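Local atomic coordinates of ornithine carbamoyltransferase, mitochondrial (Coccidioides immitis, PDB entry 3SDS), a protein that catalyses the transfer of the carbamoyl group from carbamoyl phosphate to L-ornithine, giving L-citrulline and phosphate, a step of mitochondrial L-arginine biosynthesis. Residues A[25-29]-A[154-159]; A[37-41]-A[159-164]; A[60-65]-A[88-93]; A[68-74]-A[122-128]; A[129-135]-A[150-154]. All coordinates share one frame; numbering follows the deposited sequence.

Interaction 1: A[25-29]-A[154-159]; sequences HLLSI and FHPLQA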
# COMPACT_ATOMS: atom_id res chain seq x y z
N HIS A 25 5.92 21.93 -13.03
CA HIS A 25 4.76 21.10 -12.72
C HIS A 25 3.86 20.83 -13.97
O HIS A 25 3.96 21.53 -14.98
CB HIS A 25 3.97 21.73 -11.56
CG HIS A 25 4.82 22.14 -10.40
ND1 HIS A 25 5.41 21.24 -9.54
CD2 HIS A 25 5.18 23.37 -9.94
CE1 HIS A 25 6.11 21.89 -8.62
NE2 HIS A 25 5.98 23.19 -8.84
N LEU A 26 3.03 19.79 -13.90
CA LEU A 26 1.98 19.59 -14.89
C LEU A 26 0.61 19.79 -14.22
O LEU A 26 0.10 18.86 -13.57
CB LEU A 26 2.09 18.21 -15.54
CG LEU A 26 1.06 17.88 -16.64
CD1 LEU A 26 1.15 18.83 -17.84
CD2 LEU A 26 1.16 16.44 -17.13
N LEU A 27 0.02 20.98 -14.37
CA LEU A 27 -1.31 21.28 -13.77
C LEU A 27 -2.49 21.23 -14.77
O LEU A 27 -3.65 21.00 -14.37
CB LEU A 27 -1.31 22.62 -13.02
CG LEU A 27 -0.22 22.91 -11.97
CD1 LEU A 27 -0.54 24.18 -11.21
CD2 LEU A 27 -0.03 21.74 -10.98
N SER A 28 -2.16 21.44 -16.06
CA SER A 28 -3.13 21.60 -17.16
C SER A 28 -2.42 21.52 -18.50
O SER A 28 -1.24 21.88 -18.59
CB SER A 28 -3.83 22.97 -17.06
OG SER A 28 -4.58 23.26 -18.23
N ILE A 29 -3.13 21.10 -19.55
CA ILE A 29 -2.60 21.17 -20.91
C ILE A 29 -2.20 22.60 -21.31
O ILE A 29 -1.38 22.81 -22.21
CB ILE A 29 -3.61 20.64 -21.95
CG1 ILE A 29 -4.20 19.28 -21.54
CG2 ILE A 29 -2.97 20.55 -23.33
CD1 ILE A 29 -3.18 18.17 -21.29
N PHE A 154 -9.25 21.10 -14.18
CA PHE A 154 -8.32 20.44 -15.12
C PHE A 154 -8.22 18.94 -14.91
O PHE A 154 -8.58 18.44 -13.85
CB PHE A 154 -6.93 21.08 -15.07
CG PHE A 154 -6.94 22.57 -15.24
CD1 PHE A 154 -7.42 23.14 -16.43
CD2 PHE A 154 -6.49 23.41 -14.22
CE1 PHE A 154 -7.45 24.54 -16.59
CE2 PHE A 154 -6.51 24.81 -14.38
CZ PHE A 154 -7.00 25.37 -15.58
N HIS A 155 -7.75 18.22 -15.93
CA HIS A 155 -7.47 16.78 -15.85
C HIS A 155 -6.45 16.40 -16.94
O HIS A 155 -6.77 15.64 -17.85
CB HIS A 155 -8.75 15.95 -16.00
CG HIS A 155 -8.63 14.52 -15.54
ND1 HIS A 155 -7.48 13.78 -15.68
CD2 HIS A 155 -9.55 13.69 -14.98
CE1 HIS A 155 -7.68 12.56 -15.21
NE2 HIS A 155 -8.92 12.48 -14.78
N PRO A 156 -5.22 16.93 -16.86
CA PRO A 156 -4.21 16.74 -17.92
C PRO A 156 -3.98 15.28 -18.39
O PRO A 156 -3.91 15.03 -19.61
CB PRO A 156 -2.92 17.31 -17.30
CG PRO A 156 -3.20 17.45 -15.83
CD PRO A 156 -4.67 17.68 -15.71
N LEU A 157 -3.89 14.34 -17.44
CA LEU A 157 -3.63 12.93 -17.79
C LEU A 157 -4.69 12.36 -18.73
O LEU A 157 -4.38 11.55 -19.61
CB LEU A 157 -3.44 12.04 -16.55
CG LEU A 157 -2.18 12.28 -15.70
CD1 LEU A 157 -2.26 11.49 -14.42
CD2 LEU A 157 -0.90 11.95 -16.43
N GLN A 158 -5.95 12.78 -18.55
CA GLN A 158 -7.05 12.26 -19.34
C GLN A 158 -6.96 12.67 -20.82
O GLN A 158 -7.13 11.84 -21.73
CB GLN A 158 -8.40 12.66 -18.74
CG GLN A 158 -9.58 11.97 -19.45
CD GLN A 158 -9.60 10.44 -19.23
OE1 GLN A 158 -9.39 9.95 -18.12
NE2 GLN A 158 -9.87 9.69 -20.31
N ALA A 159 -6.68 13.96 -21.05
CA ALA A 159 -6.48 14.49 -22.40
C ALA A 159 -5.40 13.70 -23.18
O ALA A 159 -5.61 13.33 -24.36
CB ALA A 159 -6.13 15.98 -22.34
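L26 starts the contact by laying its branch point against the ring of P156, CG of L26 lying 4.1 Å from CB of P156. The two side chains slide past one another in opposite directions, and F345 of helix 327-347 also packs on the leucine. At L27 the backbone does the work: its carbonyl O sits 3.4 Å from CB of F154 and also approaches CD of P156, while ND2 of N148 donates a hydrogen bond to it. S28 then lies over one face of the F154 ring. Its CB is 3.7 Å from the centroid of that ring and only 15° off the normal, a CH-pi contact. OG, anti to the backbone N of S28 (chi1 169°), hangs over the CD1-CE1 side of the same ring, but its hydrogen bonds go to A30 N and to D203 OD1. I29 closes the series with CD1, which reaches 3.6 Å to O of P156 and 3.8 Å to CB of A159, covering the first turn of helix 156-169.

H155, at the N-cap of that helix, and Q158 belong by similarity to the carbamoyl phosphate site; neither side chain touches 25-29. No hydrogen bond crosses between the segments, so the loop packs on this first turn by apolar and CH-pi contacts, its hydrogen bonds going instead to partners such as D203, D31 and N148.

Interaction 2: A[37-41]-A[159-164]; sequences FATLV and AIADFL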
# COMPACT_ATOMS: atom_id res chain seq x y z
N PHE A 37 3.13 18.55 -26.49
CA PHE A 37 1.96 17.69 -26.31
C PHE A 37 1.95 16.53 -27.30
O PHE A 37 1.63 15.39 -26.93
CB PHE A 37 0.65 18.50 -26.41
CG PHE A 37 -0.59 17.67 -26.14
CD1 PHE A 37 -1.02 17.44 -24.84
CD2 PHE A 37 -1.31 17.11 -27.19
CE1 PHE A 37 -2.16 16.66 -24.60
CE2 PHE A 37 -2.45 16.34 -26.95
CZ PHE A 37 -2.87 16.12 -25.66
N ALA A 38 2.30 16.81 -28.55
CA ALA A 38 2.37 15.74 -29.53
C ALA A 38 3.44 14.70 -29.15
O ALA A 38 3.24 13.49 -29.36
CB ALA A 38 2.60 16.29 -30.90
N THR A 39 4.55 15.18 -28.56
CA THR A 39 5.67 14.32 -28.15
C THR A 39 5.29 13.35 -27.01
O THR A 39 5.68 12.16 -27.03
CB THR A 39 6.91 15.18 -27.78
OG1 THR A 39 7.37 15.87 -28.95
CG2 THR A 39 8.05 14.32 -27.25
N LEU A 40 4.52 13.84 -26.03
CA LEU A 40 4.02 12.99 -24.94
C LEU A 40 3.13 11.87 -25.51
O LEU A 40 3.20 10.71 -25.08
CB LEU A 40 3.26 13.81 -23.89
CG LEU A 40 4.04 14.79 -22.99
CD1 LEU A 40 3.13 15.47 -21.99
CD2 LEU A 40 5.17 14.09 -22.25
N VAL A 41 2.32 12.22 -26.51
CA VAL A 41 1.44 11.26 -27.12
C VAL A 41 2.23 10.24 -27.96
O VAL A 41 2.01 9.03 -27.82
CB VAL A 41 0.26 11.96 -27.89
CG1 VAL A 41 -0.57 10.96 -28.68
CG2 VAL A 41 -0.65 12.69 -26.90
N ALA A 159 -6.68 13.96 -21.05
CA ALA A 159 -6.48 14.49 -22.40
C ALA A 159 -5.40 13.70 -23.18
O ALA A 159 -5.61 13.33 -24.36
CB ALA A 159 -6.13 15.98 -22.34
N ILE A 160 -4.28 13.43 -22.52
CA ILE A 160 -3.19 12.69 -23.15
C ILE A 160 -3.68 11.29 -23.56
O ILE A 160 -3.45 10.85 -24.70
CB ILE A 160 -1.94 12.61 -22.22
CG1 ILE A 160 -1.43 14.02 -21.89
CG2 ILE A 160 -0.86 11.80 -22.88
CD1 ILE A 160 -0.46 14.11 -20.70
N ALA A 161 -4.39 10.61 -22.66
CA ALA A 161 -4.99 9.32 -22.98
C ALA A 161 -5.96 9.41 -24.15
O ALA A 161 -5.90 8.59 -25.09
CB ALA A 161 -5.70 8.75 -21.77
N ASP A 162 -6.84 10.41 -24.11
CA ASP A 162 -7.87 10.54 -25.14
C ASP A 162 -7.27 10.77 -26.52
O ASP A 162 -7.68 10.14 -27.50
CB ASP A 162 -8.89 11.60 -24.76
CG ASP A 162 -9.77 11.16 -23.61
OD1 ASP A 162 -9.62 9.99 -23.18
OD2 ASP A 162 -10.62 11.96 -23.14
N PHE A 163 -6.26 11.64 -26.60
CA PHE A 163 -5.59 11.86 -27.88
C PHE A 163 -4.74 10.67 -28.36
O PHE A 163 -4.68 10.43 -29.56
CB PHE A 163 -4.86 13.23 -27.96
CG PHE A 163 -5.75 14.32 -28.46
CD1 PHE A 163 -6.69 14.91 -27.62
CD2 PHE A 163 -5.70 14.72 -29.80
CE1 PHE A 163 -7.55 15.92 -28.11
CE2 PHE A 163 -6.57 15.71 -30.30
CZ PHE A 163 -7.49 16.31 -29.45
N LEU A 164 -4.15 9.91 -27.44
CA LEU A 164 -3.51 8.64 -27.80
C LEU A 164 -4.51 7.74 -28.51
O LEU A 164 -4.17 7.10 -29.51
CB LEU A 164 -2.99 7.89 -26.57
CG LEU A 164 -2.35 6.50 -26.79
CD1 LEU A 164 -1.29 6.50 -27.92
CD2 LEU A 164 -1.73 5.95 -25.52
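F37 and V41, one turn apart on helix 34-51, carry most of the packing against helix 156-169. The F37 ring enters edge first: CE2 lies 4.1 Å from CB of F163, and the edge of F37 is turned toward the face of the F163 ring in an offset edge-to-face pair, with centroids 6.0 Å apart and planes at 79°. Its CE1 meets CG1 of I160 at 3.9 Å, approaching that side chain obliquely. With CG anti to the backbone N (chi1 -176°), the F37 ring is carried across to the neighbouring helix.

V41 spreads two methyls over the next turn. CG1 presses on the backbone at CA of L164, 3.8 Å away, while CG2 approaches I160, its nearest atom there being the carbonyl O. The short helical segments cross at -69° with their axes 9.9 Å apart, an apolar helix-helix packing in the carbamoyl phosphate-binding half of the transcarbamylase fold. Helix 327-347, near the C-terminus, lies against both partners, touching L40 through A344 and I160 through A337.

Contact thins out away from F37 and V41. L40 contributes one methyl, CD1 meeting CD1 of I160 at 4.0 Å, and A159 offers little more than its carbonyl O to the edge of the F37 ring. T39, partly exposed, takes no part; its OG1 bonds back to the carbonyl O of T35. On the other helix, OD1 of D162 accepts a hydrogen bond from NE2 of Q158.

Interaction 3: A[60-65]-A[88-93]; sequences LTGALS and VVKMGG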
# COMPACT_ATOMS: atom_id res chain seq x y z
N LEU A 60 13.53 3.55 -20.00
CA LEU A 60 12.67 3.33 -18.84
C LEU A 60 13.22 2.37 -17.75
O LEU A 60 12.75 2.39 -16.60
CB LEU A 60 11.27 2.91 -19.29
CG LEU A 60 10.51 3.77 -20.33
CD1 LEU A 60 9.17 3.11 -20.66
CD2 LEU A 60 10.28 5.21 -19.93
N THR A 61 14.21 1.54 -18.09
CA THR A 61 14.61 0.44 -17.20
C THR A 61 15.35 0.90 -15.93
O THR A 61 16.43 1.46 -16.02
CB THR A 61 15.44 -0.64 -17.95
OG1 THR A 61 14.83 -0.91 -19.20
CG2 THR A 61 15.51 -1.97 -17.16
N GLY A 62 14.77 0.66 -14.75
CA GLY A 62 15.33 1.19 -13.53
C GLY A 62 15.44 2.71 -13.48
O GLY A 62 16.18 3.25 -12.66
N ALA A 63 14.73 3.43 -14.33
CA ALA A 63 14.80 4.89 -14.33
C ALA A 63 14.40 5.51 -12.98
O ALA A 63 14.89 6.59 -12.63
CB ALA A 63 13.95 5.46 -15.44
N LEU A 64 13.52 4.85 -12.23
CA LEU A 64 13.04 5.38 -10.94
C LEU A 64 13.42 4.51 -9.74
O LEU A 64 12.78 4.61 -8.68
CB LEU A 64 11.52 5.56 -10.95
CG LEU A 64 10.87 6.75 -11.66
CD1 LEU A 64 9.44 6.80 -11.27
CD2 LEU A 64 11.56 8.05 -11.31
N SER A 65 14.44 3.67 -9.87
CA SER A 65 14.72 2.73 -8.78
C SER A 65 15.37 3.42 -7.57
O SER A 65 16.16 4.34 -7.70
CB SER A 65 15.57 1.57 -9.28
OG SER A 65 16.86 2.06 -9.60
N VAL A 88 4.39 3.75 -12.38
CA VAL A 88 5.57 3.88 -11.53
C VAL A 88 6.37 2.56 -11.51
O VAL A 88 7.59 2.58 -11.69
CB VAL A 88 5.17 4.31 -10.11
CG1 VAL A 88 6.38 4.41 -9.18
CG2 VAL A 88 4.40 5.64 -10.16
N VAL A 89 5.68 1.44 -11.32
CA VAL A 89 6.35 0.13 -11.19
C VAL A 89 7.11 -0.33 -12.46
O VAL A 89 8.20 -0.88 -12.36
CB VAL A 89 5.39 -0.97 -10.67
CG1 VAL A 89 6.01 -2.38 -10.79
CG2 VAL A 89 4.97 -0.67 -9.24
N LYS A 90 6.55 -0.10 -13.65
CA LYS A 90 7.29 -0.35 -14.90
C LYS A 90 8.67 0.33 -14.90
O LYS A 90 9.65 -0.26 -15.42
CB LYS A 90 6.50 0.07 -16.14
CG LYS A 90 5.48 -0.96 -16.63
CD LYS A 90 6.14 -1.99 -17.54
CE LYS A 90 5.55 -3.43 -17.39
NZ LYS A 90 4.06 -3.50 -17.18
N MET A 91 8.74 1.53 -14.32
CA MET A 91 10.03 2.24 -14.16
C MET A 91 10.88 1.81 -12.94
O MET A 91 11.96 2.38 -12.68
CB MET A 91 9.85 3.74 -14.22
CG MET A 91 9.71 4.24 -15.65
SD MET A 91 9.19 5.97 -15.82
CE MET A 91 7.42 5.71 -15.64
N GLY A 92 10.42 0.79 -12.22
CA GLY A 92 11.16 0.25 -11.11
C GLY A 92 11.11 1.08 -9.85
O GLY A 92 11.90 0.86 -8.94
N GLY A 93 10.17 2.04 -9.76
CA GLY A 93 10.02 2.87 -8.56
C GLY A 93 8.97 2.33 -7.59
O GLY A 93 8.33 1.30 -7.87
O HOH W 1 12.08 -1.04 -14.92
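M91 and L64 cross at a slant, with CG of L64 4.1 Å from CB of M91. L64 is directed toward the end of helix 78-90, and its CD1 goes on to a looser contact with CG1 of V88. On the other side of the thioether chain stands L60, whose CB lies 4.2 Å from CG of M91; CB of A63 adds a lighter touch at the same methylene. M91 is therefore held along CB and CG, before the chain bends at chi3 (-83°) toward its methyl. L60 and L64 are also covered by helix 327-347, through I339 and V346 respectively.

Two overlapping beta turns, type II from L60 to A63 and type I from G62 to S65, fold the loop around the helix end, and L64 N donates to O of M91 at 3.0 Å with an N-H...O angle of 158°. G92, with positive phi, closes the helix in a Schellman motif, and its carbonyl O takes a CA-H...O contact from CA of S65 at 3.4 Å. A water bridges G62 N and the carbonyl O of K90.

V89 and K90 also pack on H94 and G66 of a second subunit, so this corner lies beside a trimer interface. The carbonyls of K90 and M91 at the helix end are thus met by water and by L64 N, while apolar side chains fill the inner side.

Interaction 4: A[68-74]-A[122-128]; sequences TVAMMFS and VSCIVAR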
# COMPACT_ATOMS: atom_id res chain seq x y z
N THR A 68 10.67 7.03 -4.48
CA THR A 68 9.26 6.99 -4.09
C THR A 68 8.45 8.09 -4.78
O THR A 68 8.91 9.24 -4.88
CB THR A 68 9.12 7.19 -2.58
OG1 THR A 68 9.95 6.24 -1.91
CG2 THR A 68 7.67 7.02 -2.13
N VAL A 69 7.26 7.72 -5.25
CA VAL A 69 6.30 8.71 -5.74
C VAL A 69 5.10 8.75 -4.77
O VAL A 69 4.48 7.71 -4.51
CB VAL A 69 5.83 8.38 -7.17
CG1 VAL A 69 4.69 9.31 -7.62
CG2 VAL A 69 6.99 8.43 -8.13
N ALA A 70 4.77 9.91 -4.23
CA ALA A 70 3.61 10.01 -3.33
C ALA A 70 2.31 10.30 -4.08
O ALA A 70 2.24 11.24 -4.88
CB ALA A 70 3.85 11.05 -2.24
N MET A 71 1.28 9.50 -3.82
CA MET A 71 -0.07 9.75 -4.36
C MET A 71 -0.97 10.31 -3.26
O MET A 71 -1.28 9.61 -2.27
CB MET A 71 -0.69 8.46 -4.92
CG MET A 71 0.17 7.69 -5.91
SD MET A 71 -0.59 6.14 -6.48
CE MET A 71 -0.48 5.08 -5.05
N MET A 72 -1.39 11.56 -3.41
CA MET A 72 -2.28 12.19 -2.41
C MET A 72 -3.72 12.34 -2.92
O MET A 72 -3.99 13.17 -3.81
CB MET A 72 -1.74 13.53 -1.93
CG MET A 72 -0.54 13.39 -1.02
SD MET A 72 0.35 14.94 -0.76
CE MET A 72 -0.58 15.63 0.61
N PHE A 73 -4.64 11.55 -2.36
CA PHE A 73 -6.02 11.57 -2.83
C PHE A 73 -7.02 12.05 -1.77
O PHE A 73 -7.07 11.49 -0.67
CB PHE A 73 -6.42 10.21 -3.41
CG PHE A 73 -5.57 9.77 -4.59
CD1 PHE A 73 -5.28 8.44 -4.78
CD2 PHE A 73 -5.05 10.69 -5.49
CE1 PHE A 73 -4.50 8.03 -5.86
CE2 PHE A 73 -4.26 10.28 -6.56
CZ PHE A 73 -3.99 8.95 -6.74
N SER A 74 -7.79 13.08 -2.11
CA SER A 74 -8.78 13.71 -1.21
C SER A 74 -10.14 13.01 -1.13
O SER A 74 -10.85 13.08 -0.11
CB SER A 74 -9.01 15.17 -1.63
OG SER A 74 -8.06 16.02 -1.01
N VAL A 122 10.37 12.63 -0.91
CA VAL A 122 9.94 11.89 -2.12
C VAL A 122 10.50 12.54 -3.39
O VAL A 122 11.04 13.66 -3.34
CB VAL A 122 8.37 11.76 -2.24
CG1 VAL A 122 7.75 11.25 -0.92
CG2 VAL A 122 7.72 13.06 -2.67
N SER A 123 10.35 11.85 -4.52
CA SER A 123 10.79 12.40 -5.81
C SER A 123 9.69 13.04 -6.67
O SER A 123 10.00 13.78 -7.64
CB SER A 123 11.49 11.33 -6.61
OG SER A 123 12.55 10.79 -5.83
N CYS A 124 8.42 12.76 -6.34
CA CYS A 124 7.29 13.32 -7.07
C CYS A 124 6.01 13.25 -6.25
O CYS A 124 5.85 12.37 -5.42
CB CYS A 124 7.08 12.58 -8.40
SG CYS A 124 5.62 13.10 -9.37
N ILE A 125 5.10 14.18 -6.49
CA ILE A 125 3.73 14.07 -5.95
C ILE A 125 2.69 14.05 -7.06
O ILE A 125 2.63 14.96 -7.89
CB ILE A 125 3.38 15.20 -4.96
CG1 ILE A 125 4.47 15.32 -3.87
CG2 ILE A 125 2.02 14.94 -4.34
CD1 ILE A 125 4.43 16.60 -3.07
N VAL A 126 1.88 12.99 -7.09
CA VAL A 126 0.67 12.94 -7.91
C VAL A 126 -0.51 13.22 -6.98
O VAL A 126 -0.79 12.45 -6.05
CB VAL A 126 0.48 11.58 -8.59
CG1 VAL A 126 -0.77 11.59 -9.46
CG2 VAL A 126 1.71 11.19 -9.41
N ALA A 127 -1.21 14.34 -7.20
CA ALA A 127 -2.18 14.82 -6.21
C ALA A 127 -3.57 15.04 -6.75
O ALA A 127 -3.74 15.54 -7.87
CB ALA A 127 -1.68 16.10 -5.54
N ARG A 128 -4.56 14.68 -5.94
CA ARG A 128 -5.93 15.06 -6.22
C ARG A 128 -6.52 15.78 -5.05
O ARG A 128 -6.52 15.28 -3.93
CB ARG A 128 -6.82 13.87 -6.55
CG ARG A 128 -8.29 14.27 -6.48
CD ARG A 128 -9.21 13.20 -6.97
NE ARG A 128 -10.58 13.71 -6.97
CZ ARG A 128 -11.67 12.97 -7.16
NH1 ARG A 128 -11.57 11.65 -7.38
NH2 ARG A 128 -12.87 13.55 -7.13
O HOH W 2 12.34 9.04 -3.74
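Two neighbouring parallel strands, 68-73 and 124-128, meet here at the centre of the four-stranded parallel sheet of the carbamoyl phosphate-binding domain, with 94-98 and 146-148 outside them. Their axes run 4.7 Å apart and 12° from parallel. Hydrogen bonds alternate along the pair: A70 N donates to C124 O, V126 N to A70 O at 2.8 Å, M72 N to V126 O, and R128 N to M72 O at 2.7 Å, nearly straight at 177°. At the other end, S123 N donates to T68 O, and a water joins T68 N to S123 OG.

On the face carrying V69, V126 and F73, CG1 of V69 meets CG2 of V126 at 4.0 Å. Further along, CD2 of F73 touches CB of R128 at 3.8 Å, the two side chains crossing at about a right angle. Helix 78-90 covers this face through T84 on V126 and T80 on F73. On the face of A70, M72 and A127, SD of M72 lies 4.0 Å from CG2 of I125, while helix 132-141 packs on A127.

R128 then leaves the strand fully extended, with CG anti to the backbone N (chi1 165°), and reaches toward S77; both residues belong by similarity to the carbamoyl phosphate site. The backbone bond at N and F73 against CB probably fix where this arginine starts, at the carboxyl edge of the sheet, where parallel alpha/beta folds commonly bind ligands.

Interaction 5: A[129-135]-A[150-154]; sequences VGPHSDI and LCDTF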
# COMPACT_ATOMS: atom_id res chain seq x y z
N VAL A 129 -7.06 16.96 -5.33
CA VAL A 129 -7.73 17.74 -4.31
C VAL A 129 -9.09 18.26 -4.83
O VAL A 129 -9.50 17.91 -5.95
CB VAL A 129 -6.81 18.87 -3.76
CG1 VAL A 129 -5.96 18.34 -2.62
CG2 VAL A 129 -5.93 19.44 -4.87
N GLY A 130 -9.77 19.07 -4.01
CA GLY A 130 -11.04 19.70 -4.42
C GLY A 130 -10.82 20.94 -5.28
O GLY A 130 -10.62 20.82 -6.51
N PRO A 131 -10.88 22.14 -4.66
CA PRO A 131 -10.64 23.40 -5.43
C PRO A 131 -9.24 23.48 -6.08
O PRO A 131 -8.28 22.89 -5.56
CB PRO A 131 -10.83 24.52 -4.37
CG PRO A 131 -11.77 23.90 -3.32
CD PRO A 131 -11.38 22.41 -3.29
N HIS A 132 -9.14 24.17 -7.22
CA HIS A 132 -7.84 24.42 -7.88
C HIS A 132 -6.89 25.33 -7.06
O HIS A 132 -5.66 25.13 -7.07
CB HIS A 132 -7.98 24.96 -9.30
CG HIS A 132 -6.66 25.08 -10.00
ND1 HIS A 132 -6.10 24.03 -10.70
CD2 HIS A 132 -5.76 26.09 -10.05
CE1 HIS A 132 -4.92 24.40 -11.18
NE2 HIS A 132 -4.69 25.64 -10.79
N SER A 133 -7.44 26.32 -6.36
CA SER A 133 -6.64 27.13 -5.45
C SER A 133 -5.80 26.24 -4.51
O SER A 133 -4.67 26.60 -4.17
CB SER A 133 -7.50 28.13 -4.66
OG SER A 133 -8.67 27.54 -4.09
N ASP A 134 -6.35 25.08 -4.12
CA ASP A 134 -5.65 24.11 -3.27
C ASP A 134 -4.37 23.55 -3.91
O ASP A 134 -3.29 23.63 -3.31
CB ASP A 134 -6.58 22.97 -2.84
CG ASP A 134 -7.25 23.21 -1.50
OD1 ASP A 134 -8.48 23.11 -1.42
OD2 ASP A 134 -6.54 23.49 -0.51
N ILE A 135 -4.48 22.99 -5.12
CA ILE A 135 -3.33 22.35 -5.80
C ILE A 135 -2.17 23.32 -6.12
O ILE A 135 -1.00 22.96 -5.98
CB ILE A 135 -3.77 21.51 -7.07
CG1 ILE A 135 -2.60 20.75 -7.69
CG2 ILE A 135 -4.38 22.38 -8.14
CD1 ILE A 135 -2.33 19.44 -7.07
N LEU A 150 -6.30 15.23 -10.86
CA LEU A 150 -7.67 15.68 -11.12
C LEU A 150 -7.98 16.80 -10.15
O LEU A 150 -7.76 16.68 -8.96
CB LEU A 150 -8.70 14.54 -10.96
CG LEU A 150 -10.18 14.75 -11.34
CD1 LEU A 150 -10.86 13.44 -11.80
CD2 LEU A 150 -11.03 15.45 -10.24
N CYS A 151 -8.49 17.90 -10.67
CA CYS A 151 -9.01 18.97 -9.82
C CYS A 151 -10.32 19.51 -10.41
O CYS A 151 -10.87 18.95 -11.36
CB CYS A 151 -7.94 20.05 -9.56
SG CYS A 151 -7.81 21.44 -10.75
N ASP A 152 -10.81 20.58 -9.82
CA ASP A 152 -12.09 21.19 -10.16
C ASP A 152 -12.26 21.61 -11.64
O ASP A 152 -13.38 21.58 -12.18
CB ASP A 152 -12.24 22.40 -9.27
CG ASP A 152 -13.64 22.66 -8.89
OD1 ASP A 152 -14.46 22.88 -9.81
OD2 ASP A 152 -13.93 22.67 -7.66
N THR A 153 -11.15 22.01 -12.27
CA THR A 153 -11.15 22.59 -13.62
C THR A 153 -10.21 21.90 -14.63
O THR A 153 -10.35 22.12 -15.84
CB THR A 153 -10.80 24.12 -13.62
OG1 THR A 153 -9.45 24.32 -13.19
CG2 THR A 153 -11.73 24.93 -12.72
N PHE A 154 -9.25 21.10 -14.18
CA PHE A 154 -8.32 20.44 -15.12
C PHE A 154 -8.22 18.94 -14.91
O PHE A 154 -8.58 18.44 -13.85
CB PHE A 154 -6.93 21.08 -15.07
CG PHE A 154 -6.94 22.57 -15.24
CD1 PHE A 154 -7.42 23.14 -16.43
CD2 PHE A 154 -6.49 23.41 -14.22
CE1 PHE A 154 -7.45 24.54 -16.59
CE2 PHE A 154 -6.51 24.81 -14.38
CZ PHE A 154 -7.00 25.37 -15.58
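H132 and C151 meet through a nearly straight hydrogen bond: ND1 of H132 donates to SG of C151 at 3.1 Å with an angle of 164°. The sulfur lies in the imidazole plane, at the ring's edge. This joins the start of helix 132-141, just beyond strand 124-128, to the loop after strand 146-148, across the carboxyl end of the domain's parallel alpha/beta sheet. F154 is the second partner of the imidazole, turning its CD2-CE2 edge toward a face of H132 in an offset edge-to-face pair. The centroids are 5.2 Å apart and the planes stand at 85°, with CE1 of H132 3.6 Å from CD2 of F154.

Both groups are set by what surrounds them. The histidine's CG is anti to its backbone N (chi1 -174°), which swings the ring out toward the loop, and CG2 of I135, three residues on, lies over a face near the rim, 3.4 Å above the plane. The same methyl touches SG of C151 at 4.4 Å. Beside this pair, D152 N donates weakly to G130 O at 3.3 Å.

Further out, C151 O accepts from ND2 of N199, an L-ornithine-binding residue by similarity, and L150 packs on H155, by similarity part of the carbamoyl phosphate site. Within the loop, C151 N bonds to O of F154, 3.2 Å away, tightening the turn that presents both the sulfur and the phenyl ring to H132.

How the interactions relate
Interactions 1, 2 and 4 are buried, whereas 3 and 5 are partly exposed at loop and helix ends. Interactions 1 and 2 share A159 and hold successive turns of helix 156-169 by apolar and ring contacts, with CD1 of I29 against CE1 of F37 joining them. Interaction 4 instead depends on backbone hydrogen bonds between strands. It touches interaction 3 where CG1 of V88 meets CG2 of V69, and interaction 5 where A127 packs on I135. Interaction 5 in turn shares F154 with interaction 1: the phenyl ring offers a face to S28 and an edge to H132. Interactions 1, 4 and 5 include or adjoin proposed substrate-binding residues; interaction 3 lies toward a neighbouring subunit.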